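PDB 6LR3: macrophage migration inhibitory factor from Oncomelania hupensis, which belongs to the macrophage migration inhibitory factor family, small alpha/beta proteins that assemble as trimers. Local coordinates for residues R78-E81 against D82-E86; N47-G51 against G52-P56; N89-R92 against E93-V96. All coordinates share one frame; numbering follows the deposited sequence.

Contact 1. Residues R78-E81 against D82-E86; sequences RDME and DMFIE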
ATOM      1  N   ARG B  78      16.868  -1.424 -11.939  1.00 16.93           N
ATOM      2  CA  ARG B  78      17.494  -0.701 -13.074  1.00 18.97           C
ATOM      3  C   ARG B  78      16.557  -0.799 -14.280  1.00 17.88           C
ATOM      4  O   ARG B  78      16.370   0.223 -14.976  1.00 16.75           O
ATOM      5  CB  ARG B  78      18.921  -1.202 -13.331  1.00 22.62           C
ATOM      6  CG  ARG B  78      19.895  -0.874 -12.207  1.00 26.92           C
ATOM      7  CD  ARG B  78      21.359  -1.091 -12.615  1.00 36.77           C
ATOM      8  NE  ARG B  78      21.592  -0.005 -13.563  1.00 49.05           N
ATOM      9  CZ  ARG B  78      22.057   1.227 -13.280  1.00 53.11           C
ATOM     10  NH1 ARG B  78      22.529   1.494 -12.072  1.00 42.78           N
ATOM     11  NH2 ARG B  78      22.060   2.178 -14.219  1.00 47.70           N
ATOM     12  N   ASP B  79      15.987  -1.971 -14.543  1.00 17.11           N
ATOM     13  CA  ASP B  79      15.079  -2.182 -15.694  1.00 18.45           C
ATOM     14  C   ASP B  79      13.806  -1.371 -15.490  1.00 15.89           C
ATOM     15  O   ASP B  79      13.342  -0.764 -16.453  1.00 15.93           O
ATOM     16  CB  ASP B  79      14.791  -3.661 -15.886  1.00 20.53           C
ATOM     17  CG  ASP B  79      15.942  -4.415 -16.530  1.00 24.34           C
ATOM     18  OD1 ASP B  79      16.875  -3.749 -17.054  1.00 26.05           O
ATOM     19  OD2 ASP B  79      15.904  -5.630 -16.474  1.00 23.84           O
ATOM     20  N   MET B  80      13.248  -1.376 -14.280  1.00 14.48           N
ATOM     21  CA  MET B  80      12.041  -0.559 -13.972  1.00 15.14           C
ATOM     22  C   MET B  80      12.390   0.920 -14.114  1.00 15.28           C
ATOM     23  O   MET B  80      11.615   1.646 -14.734  1.00 14.45           O
ATOM     24  CB  MET B  80      11.528  -0.873 -12.564  1.00 15.46           C
ATOM     25  CG  MET B  80      10.915  -2.222 -12.496  1.00 16.48           C
ATOM     26  SD  MET B  80      10.481  -2.711 -10.771  1.00 16.46           S
ATOM     27  CE  MET B  80       9.163  -1.540 -10.463  1.00 16.51           C
ATOM     28  N   GLU B  81      13.504   1.369 -13.553  1.00 16.05           N
ATOM     29  CA  GLU B  81      13.922   2.777 -13.687  1.00 14.97           C
ATOM     30  C   GLU B  81      13.969   3.125 -15.173  1.00 15.21           C
ATOM     31  O   GLU B  81      13.449   4.175 -15.549  1.00 15.10           O
ATOM     32  CB  GLU B  81      15.288   3.004 -13.063  1.00 15.64           C
ATOM     33  CG  GLU B  81      15.239   3.055 -11.552  1.00 15.38           C
ATOM     34  CD  GLU B  81      16.658   3.091 -10.972  1.00 18.76           C
ATOM     35  OE1 GLU B  81      17.622   2.881 -11.759  1.00 18.56           O
ATOM     36  OE2 GLU B  81      16.771   3.357  -9.761  1.00 17.32           O
ATOM     37  N   ASP B  82      14.586   2.269 -15.982  1.00 15.60           N
ATOM     38  CA  ASP B  82      14.738   2.593 -17.428  1.00 15.29           C
ATOM     39  C   ASP B  82      13.348   2.796 -18.048  1.00 14.85           C
ATOM     40  O   ASP B  82      13.179   3.732 -18.870  1.00 15.20           O
ATOM     41  CB  ASP B  82      15.505   1.512 -18.170  1.00 15.53           C
ATOM     42  CG  ASP B  82      16.981   1.456 -17.855  1.00 18.97           C
ATOM     43  OD1 ASP B  82      17.489   2.308 -17.128  1.00 18.14           O
ATOM     44  OD2 ASP B  82      17.601   0.529 -18.348  1.00 22.30           O
ATOM     45  N   MET B  83      12.399   1.920 -17.716  1.00 16.53           N
ATOM     46  CA  MET B  83      11.034   2.024 -18.269  1.00 15.18           C
ATOM     47  C   MET B  83      10.367   3.290 -17.728  1.00 15.40           C
ATOM     48  O   MET B  83       9.667   3.946 -18.479  1.00 14.89           O
ATOM     49  CB  MET B  83      10.212   0.776 -17.912  1.00 16.63           C
ATOM     50  CG  MET B  83       8.910   0.778 -18.596  1.00 17.53           C
ATOM     51  SD  MET B  83       8.093  -0.814 -18.445  1.00 20.97           S
ATOM     52  CE  MET B  83       9.124  -1.888 -19.425  1.00 24.77           C
ATOM     53  N   PHE B  84      10.546   3.628 -16.455  1.00 15.24           N
ATOM     54  CA  PHE B  84       9.932   4.840 -15.862  1.00 14.64           C
ATOM     55  C   PHE B  84      10.526   6.076 -16.498  1.00 14.39           C
ATOM     56  O   PHE B  84       9.811   7.030 -16.745  1.00 16.35           O
ATOM     57  CB  PHE B  84      10.158   4.897 -14.350  1.00 14.47           C
ATOM     58  CG  PHE B  84       9.496   3.793 -13.567  1.00 16.58           C
ATOM     59  CD1 PHE B  84       8.453   3.040 -14.079  1.00 16.10           C
ATOM     60  CD2 PHE B  84       9.936   3.516 -12.284  1.00 15.12           C
ATOM     61  CE1 PHE B  84       7.882   2.020 -13.321  1.00 18.08           C
ATOM     62  CE2 PHE B  84       9.342   2.524 -11.521  1.00 15.42           C
ATOM     63  CZ  PHE B  84       8.285   1.816 -12.020  1.00 15.64           C
ATOM     64  N   ILE B  85      11.841   6.078 -16.717  1.00 15.11           N
ATOM     65  CA  ILE B  85      12.527   7.224 -17.377  1.00 15.98           C
ATOM     66  C   ILE B  85      11.912   7.397 -18.777  1.00 15.57           C
ATOM     67  O   ILE B  85      11.509   8.498 -19.112  1.00 17.43           O
ATOM     68  CB  ILE B  85      14.044   6.970 -17.412  1.00 17.03           C
ATOM     69  CG1 ILE B  85      14.660   7.070 -16.013  1.00 16.93           C
ATOM     70  CG2 ILE B  85      14.725   7.894 -18.415  1.00 18.24           C
ATOM     71  CD1 ILE B  85      16.014   6.384 -15.867  1.00 18.29           C
ATOM     72  N   GLU B  86      11.788   6.311 -19.537  1.00 16.21           N
ATOM     73  CA  GLU B  86      11.334   6.392 -20.943  1.00 19.02           C
ATOM     74  C   GLU B  86       9.865   6.793 -20.987  1.00 16.76           C
ATOM     75  O   GLU B  86       9.505   7.653 -21.797  1.00 19.29           O
ATOM     76  CB  GLU B  86      11.577   5.039 -21.618  1.00 21.65           C
ATOM     77  CG  GLU B  86      11.110   4.999 -23.037  1.00 25.29           C
ATOM     78  CD  GLU B  86      11.950   3.996 -23.779  1.00 27.96           C
ATOM     79  OE1 GLU B  86      11.919   2.820 -23.331  1.00 32.29           O
ATOM     80  OE2 GLU B  86      12.683   4.412 -24.694  1.00 27.23           O
TER
HETATM   81  O   HOH W   1      16.334  -1.535 -19.616  1.00 37.03           O
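Met80 and Phe84 meet one turn apart on helix 70-88, the helix of the beta-alpha-beta unit that links strand 58-64 to strand 95-101. Four backbone bonds carry the helix across this segment. Two of them, Phe84 N to Met80 O and Ile85 N to Glu81 O, are 2.8 Å long and run nearly along the carbonyl direction.

The Met80 and Phe84 side chains run side by side in the same direction. Met80 bends at its last torsion (chi3 68°), which brings CE to 3.8 Å from CZ of Phe84. The Phe84 ring also lies over its own helix, with Met80 O 3.2 Å above one face, near the rim. Met80 packs on Val62 and Ile97 of the sheet and on Met26 of helix 19-31; Phe84 packs on Ala60 and on Phe19.

On another side of the helix, a water donates to Asp82 OD2 at 2.7 Å and weakly to Asp79 OD1. Asp82 OD1 and Glu81 OE1 each form a salt bridge with Arg92, while Glu81 OE2 accepts from Gly111 N of the second subunit. The guanidinium of Arg92 probably offsets the crowding of negative charge, and the buried Glu81 carboxylate is satisfied by partners in two subunits.

Contact 2. Residues N47-G51 against G52-P56; sequences NIMMG and GDRNP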
ATOM      1  N   ASN B  47      -0.989  12.525  -5.503  1.00 15.44           N
ATOM      2  CA  ASN B  47      -0.466  13.652  -4.699  1.00 15.72           C
ATOM      3  C   ASN B  47       0.732  13.158  -3.901  1.00 15.42           C
ATOM      4  O   ASN B  47       0.642  13.011  -2.675  1.00 15.38           O
ATOM      5  CB  ASN B  47      -1.533  14.269  -3.820  1.00 17.08           C
ATOM      6  CG  ASN B  47      -1.006  15.550  -3.229  1.00 17.76           C
ATOM      7  OD1 ASN B  47       0.136  15.952  -3.501  1.00 19.10           O
ATOM      8  ND2 ASN B  47      -1.813  16.169  -2.388  1.00 21.51           N
ATOM      9  N   ILE B  48       1.809  12.867  -4.612  1.00 14.19           N
ATOM     10  CA  ILE B  48       3.055  12.366  -4.016  1.00 15.45           C
ATOM     11  C   ILE B  48       4.146  13.388  -4.317  1.00 16.86           C
ATOM     12  O   ILE B  48       4.319  13.792  -5.481  1.00 17.50           O
ATOM     13  CB  ILE B  48       3.386  10.940  -4.493  1.00 13.77           C
ATOM     14  CG1 ILE B  48       4.641  10.429  -3.796  1.00 15.47           C
ATOM     15  CG2 ILE B  48       3.502  10.824  -6.022  1.00 15.02           C
ATOM     16  CD1 ILE B  48       4.819   8.925  -3.999  1.00 16.07           C
ATOM     17  N   MET B  49       4.743  13.886  -3.244  1.00 16.62           N
ATOM     18  CA  MET B  49       5.886  14.800  -3.347  1.00 18.03           C
ATOM     19  C   MET B  49       7.117  14.076  -2.831  1.00 18.29           C
ATOM     20  O   MET B  49       7.001  13.122  -2.028  1.00 16.65           O
ATOM     21  CB  MET B  49       5.634  16.145  -2.677  1.00 22.65           C
ATOM     22  CG  MET B  49       5.669  16.150  -1.219  1.00 24.60           C
ATOM     23  SD  MET B  49       5.969  17.857  -0.471  1.00 21.71           S
ATOM     24  CE  MET B  49       4.763  18.839  -1.349  1.00 23.88           C
ATOM     25  N   MET B  50       8.267  14.482  -3.349  1.00 18.49           N
ATOM     26  CA  MET B  50       9.556  13.895  -2.978  1.00 16.53           C
ATOM     27  C   MET B  50      10.519  15.055  -2.754  1.00 17.77           C
ATOM     28  O   MET B  50      10.551  15.962  -3.601  1.00 17.33           O
ATOM     29  CB  MET B  50      10.048  12.994  -4.112  1.00 17.30           C
ATOM     30  CG  MET B  50      11.346  12.310  -3.805  1.00 17.25           C
ATOM     31  SD  MET B  50      11.942  11.511  -5.307  1.00 17.06           S
ATOM     32  CE  MET B  50      13.339  10.615  -4.642  1.00 18.03           C
ATOM     33  N   GLY B  51      11.244  15.029  -1.652  1.00 18.73           N
ATOM     34  CA  GLY B  51      12.245  16.079  -1.363  1.00 19.66           C
ATOM     35  C   GLY B  51      11.590  17.413  -1.120  1.00 19.74           C
ATOM     36  O   GLY B  51      12.260  18.444  -1.297  1.00 22.03           O
ATOM     37  N   GLY B  52      10.306  17.424  -0.767  1.00 19.33           N
ATOM     38  CA  GLY B  52       9.538  18.659  -0.541  1.00 21.53           C
ATOM     39  C   GLY B  52       9.195  19.362  -1.843  1.00 24.57           C
ATOM     40  O   GLY B  52       8.773  20.516  -1.779  1.00 22.41           O
ATOM     41  N   ASP B  53       9.347  18.715  -2.995  1.00 22.20           N
ATOM     42  CA  ASP B  53       8.962  19.410  -4.247  1.00 23.45           C
ATOM     43  C   ASP B  53       8.173  18.472  -5.158  1.00 22.55           C
ATOM     44  O   ASP B  53       8.138  17.235  -4.931  1.00 21.29           O
ATOM     45  CB  ASP B  53      10.167  20.051  -4.919  1.00 28.09           C
ATOM     46  CG  ASP B  53      11.072  19.046  -5.571  1.00 29.26           C
ATOM     47  OD1 ASP B  53      10.551  18.261  -6.379  1.00 29.56           O
ATOM     48  OD2 ASP B  53      12.279  19.067  -5.265  1.00 35.66           O
ATOM     49  N   ARG B  54       7.538  19.058  -6.156  1.00 21.31           N
ATOM     50  CA  ARG B  54       6.543  18.361  -6.982  1.00 20.68           C
ATOM     51  C   ARG B  54       7.110  18.101  -8.372  1.00 18.20           C
ATOM     52  O   ARG B  54       6.314  17.829  -9.273  1.00 19.39           O
ATOM     53  CB  ARG B  54       5.243  19.154  -6.961  1.00 21.00           C
ATOM     54  CG  ARG B  54       4.656  19.281  -5.561  1.00 20.94           C
ATOM     55  CD  ARG B  54       3.284  19.843  -5.637  1.00 24.34           C
ATOM     56  NE  ARG B  54       2.607  19.948  -4.353  1.00 23.44           N
ATOM     57  CZ  ARG B  54       1.981  18.955  -3.739  1.00 25.74           C
ATOM     58  NH1 ARG B  54       2.005  17.741  -4.247  1.00 27.14           N
ATOM     59  NH2 ARG B  54       1.349  19.169  -2.608  1.00 27.37           N
ATOM     60  N   ASN B  55       8.423  18.111  -8.529  1.00 17.98           N
ATOM     61  CA  ASN B  55       9.028  17.621  -9.789  1.00 18.94           C
ATOM     62  C   ASN B  55       8.617  16.155  -9.944  1.00 19.04           C
ATOM     63  O   ASN B  55       8.293  15.476  -8.955  1.00 16.41           O
ATOM     64  CB  ASN B  55      10.543  17.793  -9.806  1.00 22.26           C
ATOM     65  CG  ASN B  55      10.917  19.260  -9.858  1.00 25.55           C
ATOM     66  OD1 ASN B  55      10.218  20.068 -10.462  1.00 31.77           O
ATOM     67  ND2 ASN B  55      11.985  19.603  -9.170  1.00 32.13           N
ATOM     68  N   PRO B  56       8.593  15.636 -11.175  1.00 16.32           N
ATOM     69  CA  PRO B  56       8.138  14.269 -11.415  1.00 16.36           C
ATOM     70  C   PRO B  56       8.934  13.308 -10.533  1.00 16.54           C
ATOM     71  O   PRO B  56      10.145  13.454 -10.371  1.00 15.69           O
ATOM     72  CB  PRO B  56       8.439  14.045 -12.905  1.00 16.92           C
ATOM     73  CG  PRO B  56       8.275  15.437 -13.479  1.00 17.58           C
ATOM     74  CD  PRO B  56       8.899  16.333 -12.429  1.00 19.62           C
TER
HETATM   75  O   HOH W   2       3.621  16.198  -6.376  1.00 27.72           O
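Asn47 and Met49 reach the guanidinium of Arg54 from different directions, across a type I' turn, Met50 to Asp53, closed by a single antiparallel bridge. Met50 and Asp53 form its hydrogen-bonded pair. Met50 N donates to Asp53 O at 3.2 Å, and Asp53 N returns a bond to Met50 O at 3.1 Å. Gly51 and Gly52 supply the two positive phi angles that this turn requires.

Arg54, extended from CG to NE, lies back along strand 48-50 and ends at Asn47. There NH1 donates to Asn47 OD1 at 2.7 Å. The amide and guanidinium planes are 36° apart, and the oxygen lies a little out of the guanidinium plane. Met49 comes from over a face: its CE sits 3.6 Å above the plane, over the centre of the group. The bend at chi3 (49°) turns CE over the guanidinium, while SD, set by the earlier torsions, packs 3.7 Å from Gly52 CA. One side of the cation is thus covered by a methyl group, while polar partners gather at its edge.

The second subunit adds to the grip on Arg54: OE1 of its Gln20 accepts from NH2. One of its strands pairs antiparallel with residues 48-50, so the sheet continues across the interface. At the end of the turn, Asp53 OD1 accepts from Asn55 N in an Asx turn and also forms a salt bridge with Arg94. A water in the guanidinium plane accepts from Arg54 NH1 at 3.1 Å and donates to Ile48 O at 2.7 Å.

Contact 3. Residues N89-R92 against E93-V96; sequences NVRR and ERIV. Unlike the reference sequence in segment 89-92: Asn89 (reference Lys), Val90 (reference Ile).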
ATOM      1  N   ASN B  89       9.067  10.053 -18.091  1.00 17.30           N
ATOM      2  CA  ASN B  89      10.014  11.191 -18.154  1.00 18.70           C
ATOM      3  C   ASN B  89      10.369  11.615 -16.736  1.00 18.00           C
ATOM      4  O   ASN B  89      10.415  12.822 -16.450  1.00 17.76           O
ATOM      5  CB  ASN B  89       9.416  12.328 -18.975  1.00 18.76           C
ATOM      6  CG  ASN B  89       9.310  11.922 -20.425  1.00 22.01           C
ATOM      7  OD1 ASN B  89      10.325  11.598 -21.038  1.00 22.31           O
ATOM      8  ND2 ASN B  89       8.125  12.004 -20.994  1.00 22.24           N
ATOM      9  N   VAL B  90      10.608  10.639 -15.867  1.00 15.33           N
ATOM     10  CA  VAL B  90      11.098  10.900 -14.500  1.00 17.71           C
ATOM     11  C   VAL B  90      12.599  10.660 -14.525  1.00 18.04           C
ATOM     12  O   VAL B  90      13.057   9.699 -15.178  1.00 21.51           O
ATOM     13  CB  VAL B  90      10.357   9.994 -13.508  1.00 18.84           C
ATOM     14  CG1 VAL B  90      10.861  10.146 -12.103  1.00 21.72           C
ATOM     15  CG2 VAL B  90       8.876  10.331 -13.489  1.00 19.47           C
ATOM     16  N   ARG B  91      13.357  11.513 -13.840  1.00 17.76           N
ATOM     17  CA  ARG B  91      14.813  11.305 -13.720  1.00 18.65           C
ATOM     18  C   ARG B  91      15.084  10.104 -12.826  1.00 15.86           C
ATOM     19  O   ARG B  91      14.288   9.843 -11.857  1.00 15.73           O
ATOM     20  CB  ARG B  91      15.433  12.560 -13.139  1.00 20.83           C
ATOM     21  CG  ARG B  91      15.409  13.717 -14.138  1.00 24.52           C
ATOM     22  CD  ARG B  91      15.563  15.112 -13.564  1.00 29.66           C
ATOM     23  NE  ARG B  91      16.087  15.248 -12.229  1.00 38.43           N
ATOM     24  CZ  ARG B  91      15.442  15.777 -11.192  1.00 38.83           C
ATOM     25  NH1 ARG B  91      14.197  16.241 -11.305  1.00 39.77           N
ATOM     26  NH2 ARG B  91      16.059  15.803 -10.025  1.00 42.72           N
ATOM     27  N   ARG B  92      16.179   9.401 -13.079  1.00 15.40           N
ATOM     28  CA  ARG B  92      16.557   8.230 -12.261  1.00 15.07           C
ATOM     29  C   ARG B  92      16.665   8.641 -10.789  1.00 15.88           C
ATOM     30  O   ARG B  92      16.285   7.821  -9.918  1.00 17.05           O
ATOM     31  CB  ARG B  92      17.857   7.603 -12.752  1.00 17.80           C
ATOM     32  CG  ARG B  92      18.041   6.179 -12.293  1.00 17.72           C
ATOM     33  CD  ARG B  92      19.335   5.569 -12.786  1.00 20.42           C
ATOM     34  NE  ARG B  92      19.358   5.484 -14.245  1.00 19.38           N
ATOM     35  CZ  ARG B  92      18.866   4.498 -14.971  1.00 19.19           C
ATOM     36  NH1 ARG B  92      18.264   3.462 -14.419  1.00 20.14           N
ATOM     37  NH2 ARG B  92      18.965   4.555 -16.290  1.00 21.47           N
ATOM     38  N   GLU B  93      17.119   9.863 -10.495  1.00 17.06           N
ATOM     39  CA  GLU B  93      17.296  10.309  -9.096  1.00 18.16           C
ATOM     40  C   GLU B  93      15.963  10.733  -8.484  1.00 17.37           C
ATOM     41  O   GLU B  93      15.984  11.279  -7.351  1.00 16.85           O
ATOM     42  CB  GLU B  93      18.347  11.432  -9.017  1.00 18.85           C
ATOM     43  CG  GLU B  93      17.919  12.704  -9.719  1.00 20.85           C
ATOM     44  CD  GLU B  93      18.419  12.841 -11.153  1.00 27.49           C
ATOM     45  OE1 GLU B  93      18.637  11.811 -11.879  1.00 26.67           O
ATOM     46  OE2 GLU B  93      18.545  14.016 -11.579  1.00 33.75           O
ATOM     47  N   ARG B  94      14.829  10.497  -9.155  1.00 15.22           N
ATOM     48  CA  ARG B  94      13.490  10.770  -8.603  1.00 15.48           C
ATOM     49  C   ARG B  94      12.697   9.462  -8.523  1.00 14.52           C
ATOM     50  O   ARG B  94      11.442   9.515  -8.481  1.00 14.80           O
ATOM     51  CB  ARG B  94      12.782  11.834  -9.429  1.00 16.23           C
ATOM     52  CG  ARG B  94      13.451  13.194  -9.349  1.00 18.06           C
ATOM     53  CD  ARG B  94      13.207  13.883  -8.029  1.00 19.00           C
ATOM     54  NE  ARG B  94      11.827  14.349  -7.933  1.00 15.78           N
ATOM     55  CZ  ARG B  94      11.357  15.040  -6.904  1.00 17.45           C
ATOM     56  NH1 ARG B  94      12.141  15.334  -5.890  1.00 17.16           N
ATOM     57  NH2 ARG B  94      10.093  15.412  -6.871  1.00 16.95           N
ATOM     58  N   ILE B  95      13.391   8.327  -8.517  1.00 13.99           N
ATOM     59  CA  ILE B  95      12.723   6.988  -8.485  1.00 14.80           C
ATOM     60  C   ILE B  95      13.223   6.201  -7.278  1.00 14.24           C
ATOM     61  O   ILE B  95      14.420   6.015  -7.148  1.00 15.70           O
ATOM     62  CB  ILE B  95      12.969   6.199  -9.781  1.00 14.92           C
ATOM     63  CG1 ILE B  95      12.516   6.985 -11.003  1.00 15.84           C
ATOM     64  CG2 ILE B  95      12.317   4.832  -9.713  1.00 16.14           C
ATOM     65  CD1 ILE B  95      13.025   6.421 -12.322  1.00 16.88           C
ATOM     66  N   VAL B  96      12.275   5.688  -6.504  1.00 14.29           N
ATOM     67  CA  VAL B  96      12.552   4.739  -5.402  1.00 12.56           C
ATOM     68  C   VAL B  96      11.630   3.540  -5.606  1.00 14.26           C
ATOM     69  O   VAL B  96      10.457   3.722  -5.906  1.00 14.41           O
ATOM     70  CB  VAL B  96      12.355   5.392  -4.034  1.00 14.38           C
ATOM     71  CG1 VAL B  96      12.355   4.370  -2.909  1.00 14.46           C
ATOM     72  CG2 VAL B  96      13.423   6.447  -3.796  1.00 14.47           C
TER
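The backbone turns sharply between Arg91 and Ile95, with Arg94 N bonded to Arg91 O at 2.8 Å and Ile95 N to Arg92 O at 3.3 Å; both donors stand well above the carbonyl planes. The Arg91 and Glu93 side chains cross at a slant and form a salt bridge. Arg91 NE donates to Glu93 OE2 at 2.8 Å, nearly straight, and NH2 adds a weak bond to the same oxygen. OE2 lies in the guanidinium plane, at its edge. The nitrogen, however, meets the carboxylate from above, and the two planes are 74° apart. Glu93 folds back to reach it, bent at chi2 (-95°).

The turn leads from helix 70-88 into strand 95-101, the last step of the beta-alpha-beta unit. Arg94 runs beside Arg91, and their guanidinium planes are only 15° from parallel. The contact is made by aliphatic carbon: Arg94 CG lies 3.5 Å above one face of the Arg91 guanidinium, toward its rim. The charged end of Arg94 goes on to the carbonyl oxygens of Met50, Asn55 and Pro56.

On the buried side, Val90 CG1 touches both Arg94 CB and Ile95 CG1, each at 3.7 Å. Ile95 also packs on Phe84 of the helix. Arg92 reaches toward the same helix, where its chain packs on Arg78 and Ile85.

All three contacts are partly buried and reach the second subunit, but they differ in place and chemistry. Contact 1 is regular helix, with an apolar side against the sheet and an acidic side. Contact 2 is a turn after strand 48-50, rich in polar groups and built into the subunit interface. Its centre is about 19 Å from the centre of the chain, against about 11 Å for contact 1 and 14 Å for contact 3. Contact 3 touches both others. Its Arg92 probably offsets negative charge on the helix of contact 1. Its Arg94 probably hydrogen-bonds carbonyl groups of contact 2, NH2 lying 2.8 Å from Asn55 O. Contacts 1 and 2 do not touch.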